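Local coordinates for xyloglucan-specific endo-beta-1,4-glucanase BoGH9A (Bacteroides ovatus, PDB 6DHT), which cleaves the beta-1,4-glucan backbone of xyloglucan at internal positions, releasing xyloglucan oligosaccharides, at residues T406-Y411 with M452-Q457; A426-D431 with E442-Q447; F342-S347 with F379-F384. All blocks are in the same frame, centred on the assembly; numbering follows the deposited sequence.

All three contacts are mostly buried and belong to the family 9 catalytic domain; none is a surface contact. Contacts 1 and 2 share helix 439-458, which packs against helix 395-416 in contact 1 and against an irregular loop in contact 2. They touch where Tyr411 OH packs 3.6 Å from Gln447 CA. Contact 3 joins helices 339-353 and 379-386 and reaches contact 1 by the stacked rings of Phe384 and Tyr453. The chemistry follows the elements joined: contact 1 is aliphatic with a polar margin, contact 2 combines a tyrosine-cysteine face contact with a water bridge, and contact 3 is an aromatic interface around a glycine.

Contact 1 (T406-Y411 with M452-Q457); sequences TELLKY and MYAYLQ. With EDO (1,2-ethanediol), chain L.
Leu408 and Leu409 reach Ala454 by different first torsions: CG of Leu408 is anti to its backbone N (chi1 169°), whereas CG of Leu409 lies beside its own N (chi1 -65°). The contact is a helix-helix packing within the (alpha/alpha)6 barrel of the GH9 catalytic domain, between helix 395-416 and helix 439-458. The axes of the two segments pass 9.7 Å apart at -126°, and the nearest CA atoms across the contact are those of Leu409 and Ala454, 6.1 Å apart. Leu408 CD2 touches three residues of the facing helix: Tyr453 at CB (4.0 Å), Ala454 at its backbone N (3.8 Å) and Gln457 at CG (4.2 Å). On the neighbouring position, Leu409 CD2 meets the methyl Ala454 CB at 3.8 Å. The Tyr453 ring itself leads elsewhere, packing on helix 176-192. Gln457 sets out toward helix 395-416 but bends at chi2, which turns its amide aside, and its NE2 donates to Leu387 O. An alanine here would probably open a gap beside Leu408 CD2, where CG had been, and leave Leu387 O without this donor. The carbonyl end of the same amide meets a 1,2-ethanediol, probably from the crystallisation liquor, which is also hydrogen-bonded to Asp402 OD1 and Arg398 NE; its O2 gives a weak hydrogen bond of 3.1 Å to Gln457 OE1.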
loop_
_atom_site.group_PDB
_atom_site.type_symbol
_atom_site.label_atom_id
_atom_site.label_comp_id
_atom_site.label_asym_id
_atom_site.label_seq_id
_atom_site.Cartn_x
_atom_site.Cartn_y
_atom_site.Cartn_z
ATOM N N THR A 406 -5.973 -19.046 -13.295
ATOM C CA THR A 406 -7.261 -18.958 -13.973
ATOM C C THR A 406 -8.188 -17.973 -13.261
ATOM O O THR A 406 -8.838 -17.151 -13.910
ATOM C CB THR A 406 -7.913 -20.348 -14.078
ATOM O OG1 THR A 406 -7.076 -21.158 -14.898
ATOM C CG2 THR A 406 -9.287 -20.278 -14.711
ATOM N N GLU A 407 -8.240 -18.033 -11.936
ATOM C CA GLU A 407 -9.109 -17.142 -11.176
ATOM C C GLU A 407 -8.616 -15.709 -11.250
ATOM O O GLU A 407 -9.426 -14.789 -11.397
ATOM C CB GLU A 407 -9.247 -17.590 -9.729
ATOM C CG GLU A 407 -10.079 -18.871 -9.555
ATOM C CD GLU A 407 -11.416 -18.828 -10.310
ATOM O OE1 GLU A 407 -12.147 -17.811 -10.189
ATOM O OE2 GLU A 407 -11.728 -19.803 -11.038
ATOM N N LEU A 408 -7.305 -15.499 -11.228
ATOM C CA LEU A 408 -6.774 -14.138 -11.371
ATOM C C LEU A 408 -7.184 -13.544 -12.717
ATOM O O LEU A 408 -7.588 -12.359 -12.815
ATOM C CB LEU A 408 -5.266 -14.124 -11.251
ATOM C CG LEU A 408 -4.537 -12.834 -11.638
ATOM C CD1 LEU A 408 -4.870 -11.708 -10.726
ATOM C CD2 LEU A 408 -3.047 -13.058 -11.669
ATOM N N LEU A 409 -7.133 -14.347 -13.766
ATOM C CA LEU A 409 -7.428 -13.857 -15.110
ATOM C C LEU A 409 -8.914 -13.602 -15.300
ATOM O O LEU A 409 -9.299 -12.693 -16.054
ATOM C CB LEU A 409 -6.916 -14.834 -16.150
ATOM C CG LEU A 409 -5.394 -14.950 -16.121
ATOM C CD1 LEU A 409 -4.946 -15.890 -17.225
ATOM C CD2 LEU A 409 -4.685 -13.607 -16.260
ATOM N N LYS A 410 -9.745 -14.384 -14.632
ATOM C CA LYS A 410 -11.188 -14.186 -14.671
ATOM C C LYS A 410 -11.527 -12.846 -14.042
ATOM O O LYS A 410 -12.359 -12.092 -14.559
ATOM C CB LYS A 410 -11.912 -15.287 -13.906
ATOM C CG LYS A 410 -12.082 -16.569 -14.669
ATOM C CD LYS A 410 -12.989 -17.513 -13.885
ATOM C CE LYS A 410 -12.981 -18.908 -14.482
ATOM N NZ LYS A 410 -13.603 -19.919 -13.578
ATOM N N TYR A 411 -10.897 -12.565 -12.906
ATOM C CA TYR A 411 -11.053 -11.291 -12.217
ATOM C C TYR A 411 -10.586 -10.162 -13.122
ATOM O O TYR A 411 -11.312 -9.165 -13.267
ATOM C CB TYR A 411 -10.275 -11.301 -10.894
ATOM C CG TYR A 411 -9.995 -9.939 -10.302
ATOM C CD1 TYR A 411 -8.854 -9.256 -10.648
ATOM C CD2 TYR A 411 -10.839 -9.386 -9.378
ATOM C CE1 TYR A 411 -8.576 -8.022 -10.102
ATOM C CE2 TYR A 411 -10.580 -8.156 -8.830
ATOM C CZ TYR A 411 -9.435 -7.486 -9.201
ATOM O OH TYR A 411 -9.179 -6.246 -8.643
ATOM N N MET A 452 -1.351 -5.928 -12.924
ATOM C CA MET A 452 0.061 -6.097 -13.182
ATOM C C MET A 452 0.447 -7.590 -13.045
ATOM O O MET A 452 1.176 -8.147 -13.876
ATOM C CB MET A 452 0.838 -5.167 -12.224
ATOM C CG MET A 452 2.341 -5.158 -12.366
ATOM S SD MET A 452 3.180 -6.580 -11.631
ATOM C CE MET A 452 2.770 -6.324 -9.891
ATOM N N TYR A 453 -0.048 -8.255 -12.003
ATOM C CA TYR A 453 0.193 -9.690 -11.888
ATOM C C TYR A 453 -0.420 -10.452 -13.057
ATOM O O TYR A 453 0.179 -11.397 -13.566
ATOM C CB TYR A 453 -0.388 -10.259 -10.594
ATOM C CG TYR A 453 0.562 -10.212 -9.409
ATOM C CD1 TYR A 453 1.492 -11.218 -9.200
ATOM C CD2 TYR A 453 0.552 -9.143 -8.535
ATOM C CE1 TYR A 453 2.374 -11.167 -8.123
ATOM C CE2 TYR A 453 1.421 -9.077 -7.457
ATOM C CZ TYR A 453 2.333 -10.089 -7.269
ATOM O OH TYR A 453 3.215 -10.053 -6.203
ATOM N N ALA A 454 -1.611 -10.086 -13.498
ATOM C CA ALA A 454 -2.195 -10.763 -14.667
ATOM C C ALA A 454 -1.325 -10.613 -15.928
ATOM O O ALA A 454 -1.167 -11.584 -16.707
ATOM C CB ALA A 454 -3.596 -10.252 -14.930
ATOM N N TYR A 455 -0.723 -9.442 -16.130
ATOM C CA TYR A 455 0.250 -9.234 -17.195
ATOM C C TYR A 455 1.434 -10.203 -17.017
ATOM O O TYR A 455 1.830 -10.910 -17.960
ATOM C CB TYR A 455 0.761 -7.788 -17.221
ATOM C CG TYR A 455 1.948 -7.600 -18.113
ATOM C CD1 TYR A 455 1.811 -7.614 -19.501
ATOM C CD2 TYR A 455 3.218 -7.446 -17.584
ATOM C CE1 TYR A 455 2.907 -7.467 -20.309
ATOM C CE2 TYR A 455 4.319 -7.304 -18.390
ATOM C CZ TYR A 455 4.158 -7.302 -19.760
ATOM O OH TYR A 455 5.255 -7.166 -20.601
ATOM N N LEU A 456 1.989 -10.269 -15.811
ATOM C CA LEU A 456 3.149 -11.114 -15.578
ATOM C C LEU A 456 2.851 -12.586 -15.868
ATOM O O LEU A 456 3.733 -13.315 -16.332
ATOM C CB LEU A 456 3.664 -10.948 -14.138
ATOM C CG LEU A 456 4.304 -9.594 -13.808
ATOM C CD1 LEU A 456 4.825 -9.666 -12.376
ATOM C CD2 LEU A 456 5.407 -9.219 -14.743
ATOM N N GLN A 457 1.619 -13.011 -15.643
ATOM C CA GLN A 457 1.238 -14.412 -15.818
ATOM C C GLN A 457 0.925 -14.778 -17.277
ATOM O O GLN A 457 0.863 -15.962 -17.622
ATOM C CB GLN A 457 0.030 -14.732 -14.949
ATOM C CG GLN A 457 0.345 -14.716 -13.435
ATOM C CD GLN A 457 1.336 -15.796 -13.041
ATOM O OE1 GLN A 457 1.099 -16.959 -13.311
ATOM N NE2 GLN A 457 2.456 -15.408 -12.450
HETATM C C1 EDO L . 0.774 -20.917 -12.823
HETATM O O1 EDO L . 1.372 -22.220 -12.858
HETATM C C2 EDO L . 1.844 -19.878 -12.505
HETATM O O2 EDO L . 2.608 -19.620 -13.688
#

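Contact 2 (A426-D431 with E442-Q447); sequences APYGND and EKCMNQ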
loop_
_atom_site.group_PDB
_atom_site.type_symbol
_atom_site.label_atom_id
_atom_site.label_comp_id
_atom_site.label_asym_id
_atom_site.label_seq_id
_atom_site.Cartn_x
_atom_site.Cartn_y
_atom_site.Cartn_z
ATOM N N ALA A 426 -10.248 4.547 -17.388
ATOM C CA ALA A 426 -9.580 3.606 -16.462
ATOM C C ALA A 426 -10.572 2.609 -15.927
ATOM O O ALA A 426 -11.748 2.886 -15.813
ATOM C CB ALA A 426 -8.920 4.330 -15.284
ATOM N N PRO A 427 -10.084 1.417 -15.534
ATOM C CA PRO A 427 -11.024 0.469 -14.943
ATOM C C PRO A 427 -11.669 0.976 -13.661
ATOM O O PRO A 427 -12.832 0.693 -13.379
ATOM C CB PRO A 427 -10.148 -0.750 -14.639
ATOM C CG PRO A 427 -8.946 -0.614 -15.424
ATOM C CD PRO A 427 -8.763 0.821 -15.803
ATOM N N TYR A 428 -10.891 1.711 -12.875
ATOM C CA TYR A 428 -11.360 2.277 -11.626
ATOM C C TYR A 428 -12.001 3.656 -11.833
ATOM O O TYR A 428 -11.470 4.485 -12.562
ATOM C CB TYR A 428 -10.183 2.414 -10.650
ATOM C CG TYR A 428 -10.602 3.106 -9.373
ATOM C CD1 TYR A 428 -11.201 2.405 -8.332
ATOM C CD2 TYR A 428 -10.470 4.480 -9.214
ATOM C CE1 TYR A 428 -11.609 3.031 -7.177
ATOM C CE2 TYR A 428 -10.882 5.113 -8.061
ATOM C CZ TYR A 428 -11.471 4.394 -7.048
ATOM O OH TYR A 428 -11.880 5.008 -5.877
ATOM N N GLY A 429 -13.142 3.881 -11.187
ATOM C CA GLY A 429 -13.666 5.227 -11.000
ATOM C C GLY A 429 -14.989 5.520 -11.660
ATOM O O GLY A 429 -15.403 6.665 -11.638
ATOM N N ASN A 430 -15.644 4.511 -12.228
ATOM C CA ASN A 430 -16.922 4.734 -12.911
ATOM C C ASN A 430 -18.094 3.967 -12.310
ATOM O O ASN A 430 -19.155 3.840 -12.942
ATOM C CB ASN A 430 -16.813 4.426 -14.397
ATOM C CG ASN A 430 -17.831 5.199 -15.228
ATOM O OD1 ASN A 430 -18.132 6.362 -14.950
ATOM N ND2 ASN A 430 -18.371 4.545 -16.235
ATOM N N ASP A 431 -17.911 3.484 -11.088
ATOM C CA ASP A 431 -18.980 2.854 -10.325
ATOM C C ASP A 431 -19.035 3.539 -8.970
ATOM O O ASP A 431 -18.000 3.736 -8.338
ATOM C CB ASP A 431 -18.686 1.362 -10.151
ATOM C CG ASP A 431 -19.861 0.584 -9.563
ATOM O OD1 ASP A 431 -20.391 0.959 -8.501
ATOM O OD2 ASP A 431 -20.257 -0.424 -10.182
ATOM N N GLU A 442 -7.146 0.710 -1.567
ATOM C CA GLU A 442 -7.805 -0.595 -1.439
ATOM C C GLU A 442 -8.382 -1.104 -2.726
ATOM O O GLU A 442 -8.383 -2.319 -2.971
ATOM C CB GLU A 442 -8.949 -0.554 -0.427
ATOM C CG GLU A 442 -9.445 -1.962 -0.019
ATOM C CD GLU A 442 -10.632 -1.977 0.970
ATOM O OE1 GLU A 442 -10.562 -1.345 2.041
ATOM O OE2 GLU A 442 -11.643 -2.656 0.683
ATOM N N LYS A 443 -8.912 -0.200 -3.540
ATOM C CA LYS A 443 -9.484 -0.597 -4.801
ATOM C C LYS A 443 -8.650 -0.130 -5.973
ATOM O O LYS A 443 -8.217 -0.943 -6.774
ATOM C CB LYS A 443 -10.929 -0.165 -4.940
ATOM C CG LYS A 443 -11.590 -0.820 -6.124
ATOM C CD LYS A 443 -13.076 -0.790 -6.041
ATOM C CE LYS A 443 -13.657 -1.685 -7.108
ATOM N NZ LYS A 443 -15.125 -1.540 -7.190
ATOM N N CYS A 444 -8.397 1.163 -6.125
ATOM C CA CYS A 444 -7.706 1.610 -7.336
ATOM C C CYS A 444 -6.285 1.020 -7.461
ATOM O O CYS A 444 -5.942 0.393 -8.458
ATOM C CB CYS A 444 -7.691 3.136 -7.400
ATOM S SG CYS A 444 -7.087 3.808 -8.943
ATOM N N MET A 445 -5.464 1.231 -6.435
ATOM C CA MET A 445 -4.103 0.704 -6.493
ATOM C C MET A 445 -4.098 -0.824 -6.525
ATOM O O MET A 445 -3.387 -1.422 -7.327
ATOM C CB MET A 445 -3.253 1.156 -5.301
ATOM C CG MET A 445 -2.793 2.578 -5.306
ATOM S SD MET A 445 -1.686 3.029 -6.609
ATOM C CE MET A 445 -2.849 3.656 -7.834
ATOM N N ASN A 446 -4.868 -1.464 -5.651
ATOM C CA ASN A 446 -4.739 -2.924 -5.554
ATOM C C ASN A 446 -5.395 -3.633 -6.735
ATOM O O ASN A 446 -5.003 -4.747 -7.095
ATOM C CB ASN A 446 -5.201 -3.438 -4.187
ATOM C CG ASN A 446 -4.210 -3.114 -3.128
ATOM O OD1 ASN A 446 -3.072 -2.759 -3.431
ATOM N ND2 ASN A 446 -4.638 -3.151 -1.882
ATOM N N GLN A 447 -6.355 -2.991 -7.372
ATOM C CA GLN A 447 -6.829 -3.473 -8.676
ATOM C C GLN A 447 -5.700 -3.391 -9.706
ATOM O O GLN A 447 -5.450 -4.341 -10.457
ATOM C CB GLN A 447 -8.020 -2.626 -9.127
ATOM C CG GLN A 447 -8.702 -3.032 -10.378
ATOM C CD GLN A 447 -9.869 -2.112 -10.630
ATOM O OE1 GLN A 447 -9.724 -1.085 -11.282
ATOM N NE2 GLN A 447 -11.001 -2.419 -10.027
HETATM O O HOH W 1 -13.576 -1.115 -10.965
#
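Tyr428 lies against Cys444 in a sulfur-aromatic and CH-pi contact, by which the irregular loop 426-431 packs on helix 439-458 of the GH9 (alpha/alpha)6 barrel. Tyr428 CB is 3.6 Å from Gln447 OE1. CG stands anti to the backbone N (chi1 175°), which sets the root of the ring against Cys444. Further out, Tyr428 CD2 meets Cys444 SG at 3.5 Å, while Tyr428 CD1 has Lys443 CG near the ring plane, at the edge, 3.9 Å away. Tyr428 CE1 looks onto the helix backbone, 3.9 Å from Cys444 N. CG and CE2 also lie against Cys444 CB, which stands over the centre of the Tyr428 face, 3.5 Å from the centroid and 11° off the normal; Cys444 SG is oblique to the same Tyr428 ring, 36° off its normal. Tyr428 CZ is still 4.0 Å from Cys444 CB. OH ends the path in a hydrogen bond to Asp434 O. The carboxylate of Asp434 also forms a salt bridge with Lys443 NZ. Asn470 ties the two segments from outside: its OD1 accepts from Tyr428 N, and its ND2 donates to both Gln447 OE1 and Cys444 O. The extended Gln447 chain carries its amide to the loop, where one water accepts from Gln447 NE2 at 3.0 Å and donates to Pro427 O at 3.1 Å.

Contact 3 (F342-S347 with F379-F384); sequences FFWAAS and FALGIF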
loop_
_atom_site.group_PDB
_atom_site.type_symbol
_atom_site.label_atom_id
_atom_site.label_comp_id
_atom_site.label_asym_id
_atom_site.label_seq_id
_atom_site.Cartn_x
_atom_site.Cartn_y
_atom_site.Cartn_z
ATOM N N PHE A 342 -4.941 -18.034 7.281
ATOM C CA PHE A 342 -4.435 -19.404 7.325
ATOM C C PHE A 342 -3.843 -19.787 5.956
ATOM O O PHE A 342 -2.752 -20.349 5.877
ATOM C CB PHE A 342 -5.546 -20.390 7.738
ATOM C CG PHE A 342 -5.673 -20.591 9.235
ATOM C CD1 PHE A 342 -4.678 -21.237 9.935
ATOM C CD2 PHE A 342 -6.776 -20.132 9.912
ATOM C CE1 PHE A 342 -4.780 -21.437 11.295
ATOM C CE2 PHE A 342 -6.892 -20.334 11.287
ATOM C CZ PHE A 342 -5.878 -20.986 11.969
ATOM N N PHE A 343 -4.535 -19.410 4.879
ATOM C CA PHE A 343 -4.046 -19.743 3.535
ATOM C C PHE A 343 -2.713 -19.086 3.248
ATOM O O PHE A 343 -1.768 -19.722 2.773
ATOM C CB PHE A 343 -5.052 -19.336 2.473
ATOM C CG PHE A 343 -4.564 -19.539 1.074
ATOM C CD1 PHE A 343 -4.452 -20.817 0.573
ATOM C CD2 PHE A 343 -4.237 -18.469 0.250
ATOM C CE1 PHE A 343 -4.019 -21.035 -0.707
ATOM C CE2 PHE A 343 -3.802 -18.686 -1.033
ATOM C CZ PHE A 343 -3.693 -19.972 -1.519
ATOM N N TRP A 344 -2.630 -17.793 3.537
ATOM C CA TRP A 344 -1.392 -17.060 3.276
ATOM C C TRP A 344 -0.241 -17.605 4.139
ATOM O O TRP A 344 0.840 -17.929 3.627
ATOM C CB TRP A 344 -1.605 -15.535 3.450
ATOM C CG TRP A 344 -0.352 -14.751 3.266
ATOM C CD1 TRP A 344 0.662 -15.015 2.402
ATOM C CD2 TRP A 344 0.052 -13.595 4.016
ATOM N NE1 TRP A 344 1.685 -14.103 2.557
ATOM C CE2 TRP A 344 1.320 -13.203 3.524
ATOM C CE3 TRP A 344 -0.546 -12.835 5.025
ATOM C CZ2 TRP A 344 2.020 -12.115 4.040
ATOM C CZ3 TRP A 344 0.155 -11.737 5.531
ATOM C CH2 TRP A 344 1.421 -11.392 5.028
ATOM N N ALA A 345 -0.481 -17.759 5.438
ATOM C CA ALA A 345 0.546 -18.301 6.311
ATOM C C ALA A 345 1.008 -19.717 5.950
ATOM O O ALA A 345 2.188 -19.979 5.912
ATOM C CB ALA A 345 0.081 -18.278 7.774
ATOM N N ALA A 346 0.054 -20.609 5.696
ATOM C CA ALA A 346 0.416 -21.986 5.363
ATOM C C ALA A 346 1.199 -21.987 4.059
ATOM O O ALA A 346 2.174 -22.730 3.928
ATOM C CB ALA A 346 -0.824 -22.834 5.262
ATOM N N SER A 347 0.782 -21.159 3.093
ATOM C CA SER A 347 1.503 -21.075 1.809
ATOM C C SER A 347 2.948 -20.620 2.010
ATOM O O SER A 347 3.881 -21.256 1.526
ATOM C CB SER A 347 0.784 -20.157 0.825
ATOM O OG SER A 347 -0.461 -20.696 0.450
ATOM N N PHE A 379 -5.937 -13.467 0.931
ATOM C CA PHE A 379 -5.886 -14.548 -0.075
ATOM C C PHE A 379 -4.905 -14.209 -1.179
ATOM O O PHE A 379 -4.104 -15.051 -1.589
ATOM C CB PHE A 379 -7.261 -14.808 -0.698
ATOM C CG PHE A 379 -8.144 -15.776 0.079
ATOM C CD1 PHE A 379 -7.657 -16.983 0.561
ATOM C CD2 PHE A 379 -9.486 -15.492 0.259
ATOM C CE1 PHE A 379 -8.489 -17.866 1.224
ATOM C CE2 PHE A 379 -10.304 -16.369 0.945
ATOM C CZ PHE A 379 -9.794 -17.558 1.416
ATOM N N ALA A 380 -4.968 -12.984 -1.676
ATOM C CA ALA A 380 -4.118 -12.612 -2.791
ATOM C C ALA A 380 -2.634 -12.757 -2.485
ATOM O O ALA A 380 -1.844 -13.059 -3.370
ATOM C CB ALA A 380 -4.438 -11.174 -3.236
ATOM N N LEU A 381 -2.237 -12.529 -1.247
ATOM C CA LEU A 381 -0.832 -12.610 -0.919
ATOM C C LEU A 381 -0.377 -14.063 -1.005
ATOM O O LEU A 381 0.737 -14.345 -1.402
ATOM C CB LEU A 381 -0.543 -12.034 0.467
ATOM C CG LEU A 381 -0.863 -10.550 0.657
ATOM C CD1 LEU A 381 -0.374 -10.120 2.036
ATOM C CD2 LEU A 381 -0.299 -9.688 -0.446
ATOM N N GLY A 382 -1.274 -14.962 -0.643
ATOM C CA GLY A 382 -0.972 -16.374 -0.800
ATOM C C GLY A 382 -0.909 -16.755 -2.264
ATOM O O GLY A 382 -0.036 -17.532 -2.697
ATOM N N ILE A 383 -1.852 -16.229 -3.047
ATOM C CA ILE A 383 -1.907 -16.495 -4.477
ATOM C C ILE A 383 -0.617 -16.006 -5.144
ATOM O O ILE A 383 -0.009 -16.725 -5.972
ATOM C CB ILE A 383 -3.151 -15.850 -5.121
ATOM C CG1 ILE A 383 -4.401 -16.596 -4.661
ATOM C CG2 ILE A 383 -3.056 -15.849 -6.625
ATOM C CD1 ILE A 383 -5.703 -15.963 -5.055
ATOM N N PHE A 384 -0.163 -14.802 -4.786
ATOM C CA PHE A 384 1.036 -14.279 -5.412
ATOM C C PHE A 384 2.229 -15.213 -5.165
ATOM O O PHE A 384 3.074 -15.408 -6.048
ATOM C CB PHE A 384 1.395 -12.862 -4.906
ATOM C CG PHE A 384 0.359 -11.778 -5.167
ATOM C CD1 PHE A 384 -0.589 -11.862 -6.166
ATOM C CD2 PHE A 384 0.340 -10.666 -4.336
ATOM C CE1 PHE A 384 -1.509 -10.832 -6.337
ATOM C CE2 PHE A 384 -0.560 -9.640 -4.523
ATOM C CZ PHE A 384 -1.481 -9.729 -5.518
#
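A close pairing of two nearly parallel helices, 339-353 and 379-386, places Gly382 against Phe343 and Trp344. The segment axes approach to 7.8 Å at 26°, and the CA atoms of Trp344 and Gly382 are only 4.2 Å apart. Such proximity depends on the missing side chain: a CB on Gly382 would point at the facing helix and run into Phe343 CE2, which already lies 3.7 Å from Gly382 CA. Phe343 and Trp344 pass on either side of this glycine. The Phe379 ring turns its edge to the face of Phe343 in an offset edge-to-face pair, centroids 5.8 Å apart and planes at 62°, with Phe379 CD1 3.7 Å from Phe343 CD2. Phe379 O lies in the plane of the Phe343 ring, at its edge. This interface belongs to the helical (alpha/alpha)6 barrel of the GH9 domain, and the ligands of one calcium site, Asp335, His337, Asp340, Glu341 and Gly376, come from the chain shortly before each segment. On the Trp344 side, Leu381 CD1 sits over the six-membered ring, 3.6 Å from its centroid and 8° off the normal, while Leu381 CB lies over the pyrrole part. Trp344 NE1 donates a hydrogen bond to Glu348 OE2. Over the Phe343 face opposite Phe379, toward the rim, lies Ser347 OG, which accepts from Trp386 NE1 and donates to Phe343 O at 2.8 Å; Ser347 N binds that same carbonyl from the other side of its plane.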